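Local coordinates for protein sulfate transporter 4.1, chloroplastic (Arabidopsis thaliana, PDB 7LHV) that cotransports sulfate with protons across membranes as a member of the SLC26/SulP family and may take part in regulating sulfate assimilation, at residues L473-G476 and I477-V481. Numbering follows the deposited sequence.
With S1P ((2S,3R,4E)-2-amino-3-hydroxyoctadec-4-en-1-yl dihydrogen phosphate), chain C.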
loop_
_atom_site.group_PDB
_atom_site.type_symbol
_atom_site.label_atom_id
_atom_site.label_comp_id
_atom_site.label_asym_id
_atom_site.label_seq_id
_atom_site.Cartn_x
_atom_site.Cartn_y
_atom_site.Cartn_z
ATOM N N LEU A 473 6.769 -11.230 -18.664
ATOM C CA LEU A 473 7.078 -11.935 -19.901
ATOM C C LEU A 473 5.990 -12.942 -20.252
ATOM O O LEU A 473 5.499 -12.970 -21.387
ATOM C CB LEU A 473 8.430 -12.630 -19.766
ATOM C CG LEU A 473 9.286 -12.769 -21.020
ATOM C CD1 LEU A 473 9.737 -11.409 -21.506
ATOM C CD2 LEU A 473 10.475 -13.673 -20.749
ATOM N N PHE A 474 5.591 -13.773 -19.289
ATOM C CA PHE A 474 4.674 -14.871 -19.574
ATOM C C PHE A 474 3.212 -14.463 -19.462
ATOM O O PHE A 474 2.378 -14.939 -20.237
ATOM C CB PHE A 474 4.966 -16.048 -18.645
ATOM C CG PHE A 474 6.192 -16.815 -19.024
ATOM C CD1 PHE A 474 6.160 -17.719 -20.069
ATOM C CD2 PHE A 474 7.381 -16.621 -18.348
ATOM C CE1 PHE A 474 7.289 -18.422 -20.427
ATOM C CE2 PHE A 474 8.513 -17.322 -18.702
ATOM C CZ PHE A 474 8.468 -18.223 -19.741
ATOM N N PHE A 475 2.883 -13.600 -18.512
ATOM C CA PHE A 475 1.539 -13.075 -18.370
ATOM C C PHE A 475 1.490 -11.675 -18.976
ATOM O O PHE A 475 2.447 -11.210 -19.598
ATOM C CB PHE A 475 1.125 -13.105 -16.899
ATOM C CG PHE A 475 1.213 -14.469 -16.279
ATOM C CD1 PHE A 475 0.158 -15.357 -16.375
ATOM C CD2 PHE A 475 2.358 -14.869 -15.614
ATOM C CE1 PHE A 475 0.243 -16.613 -15.812
ATOM C CE2 PHE A 475 2.446 -16.124 -15.051
ATOM C CZ PHE A 475 1.388 -16.996 -15.150
ATOM N N GLY A 476 0.371 -10.990 -18.800
ATOM C CA GLY A 476 0.194 -9.698 -19.426
ATOM C C GLY A 476 1.068 -8.622 -18.812
ATOM O O GLY A 476 1.714 -8.796 -17.777
ATOM N N ILE A 477 1.102 -7.478 -19.496
ATOM C CA ILE A 477 1.756 -6.298 -18.940
ATOM C C ILE A 477 1.038 -5.844 -17.678
ATOM O O ILE A 477 1.671 -5.493 -16.676
ATOM C CB ILE A 477 1.810 -5.173 -19.991
ATOM C CG1 ILE A 477 2.942 -5.418 -20.986
ATOM C CG2 ILE A 477 1.981 -3.822 -19.322
ATOM C CD1 ILE A 477 2.780 -4.646 -22.271
ATOM N N GLU A 478 -0.296 -5.836 -17.710
ATOM C CA GLU A 478 -1.071 -5.381 -16.561
ATOM C C GLU A 478 -0.873 -6.291 -15.356
ATOM O O GLU A 478 -0.759 -5.816 -14.223
ATOM C CB GLU A 478 -2.546 -5.290 -16.939
ATOM C CG GLU A 478 -2.810 -4.321 -18.076
ATOM C CD GLU A 478 -4.156 -4.540 -18.730
ATOM O OE1 GLU A 478 -4.817 -5.547 -18.404
ATOM O OE2 GLU A 478 -4.553 -3.703 -19.567
ATOM N N ILE A 479 -0.832 -7.606 -15.582
ATOM C CA ILE A 479 -0.591 -8.536 -14.481
ATOM C C ILE A 479 0.789 -8.308 -13.883
ATOM O O ILE A 479 0.956 -8.311 -12.658
ATOM C CB ILE A 479 -0.776 -9.989 -14.952
ATOM C CG1 ILE A 479 -2.249 -10.262 -15.254
ATOM C CG2 ILE A 479 -0.264 -10.958 -13.905
ATOM C CD1 ILE A 479 -2.486 -11.548 -16.005
ATOM N N GLY A 480 1.801 -8.112 -14.730
ATOM C CA GLY A 480 3.136 -7.843 -14.222
ATOM C C GLY A 480 3.215 -6.549 -13.434
ATOM O O GLY A 480 3.874 -6.482 -12.396
ATOM N N VAL A 481 2.539 -5.505 -13.918
ATOM C CA VAL A 481 2.504 -4.236 -13.197
ATOM C C VAL A 481 1.843 -4.419 -11.838
ATOM O O VAL A 481 2.332 -3.916 -10.817
ATOM C CB VAL A 481 1.781 -3.167 -14.035
ATOM C CG1 VAL A 481 1.375 -1.992 -13.164
ATOM C CG2 VAL A 481 2.660 -2.703 -15.175
HETATM C C1 S1P C . -5.762 -5.889 -14.599
HETATM O O1 S1P C . -6.324 -6.534 -15.753
HETATM C C2 S1P C . -6.270 -4.464 -14.590
HETATM N N2 S1P C . -6.782 -4.041 -15.900
HETATM C C3 S1P C . -5.230 -3.482 -14.030
HETATM O O3 S1P C . -5.940 -2.716 -13.066
HETATM C C4 S1P C . -4.627 -2.591 -15.073
HETATM C C5 S1P C . -3.694 -1.678 -14.866
HETATM C C6 S1P C . -2.978 -1.272 -13.618
HETATM C C7 S1P C . -2.858 0.240 -13.412
HETATM C C8 S1P C . -1.873 0.629 -12.322
HETATM C C9 S1P C . -1.644 2.118 -12.162
HETATM C C10 S1P C . -0.557 2.473 -11.164
HETATM C C11 S1P C . 0.721 3.015 -11.769
HETATM C C12 S1P C . 1.972 2.380 -11.216
HETATM C C13 S1P C . 3.206 2.565 -12.054
HETATM C C14 S1P C . 3.663 1.302 -12.736
HETATM C C15 S1P C . 5.135 0.985 -12.597
HETATM C C16 S1P C . 5.568 -0.312 -13.250
HETATM C C17 S1P C . 6.116 -1.381 -12.334
HETATM P P22 S1P C . -6.204 -8.105 -15.762
HETATM O O23 S1P C . -5.740 -8.529 -17.158
HETATM O O24 S1P C . -5.136 -8.419 -14.742
HETATM O O25 S1P C . -7.504 -8.686 -15.383
#
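With chi1 at -69°, Ile479 sets CG2 anti to its own backbone N and CG1 beside it; CG2 and, with chi2 near trans, the CD1 end of the other branch then both reach the CB of Phe475. That carbon lies 3.9 Å from Ile479 CG2 and 4.0 Å from Ile479 CD1, so the isoleucine holds the root of the phenylalanine while the ring, which Ile479 CG2 approaches obliquely, leads off along the surface of the protein. Phe475 is the first residue to leave helical angles after the helix 459-474, with psi at -173°, and the chain re-enters a helix at Ile477. Gly476 stands between as N-cap residue of the helix 477-496, and the carbonyl is the part of it that does the work: Gly480 N donates to Gly476 O over 3.1 Å, a fairly straight bond (161° at the hydrogen) that arrives above the carbonyl plane. The pair illustrates how one short corner can close one helix and open the next, here within the membrane domain of the transporter. Behind the corner, Ile477 turns to Leu157 and Leu158 of helix 153-166 and to Phe212 of helix 206-229, tying the new helix to two others. The first turn also borders a bound sphingosine 1-phosphate. The methylene carbon Ile479 CG1 comes within 3.5 Å of the ligand's phosphate oxygen O24, a van der Waals contact of carbon against a polar atom and not a bond. Glu478, extended beyond CG, runs alongside the head group, its CB 3.9 Å from ligand C4, and brings OE1 near ligand O1 without bonding to it. The ligand amine N2 also lies near this carboxylate, and the two may attract if both are charged. About one turn further along the helix from Ile477, Val481 CG1 touches the lipid tail at C14, 4.0 Å away.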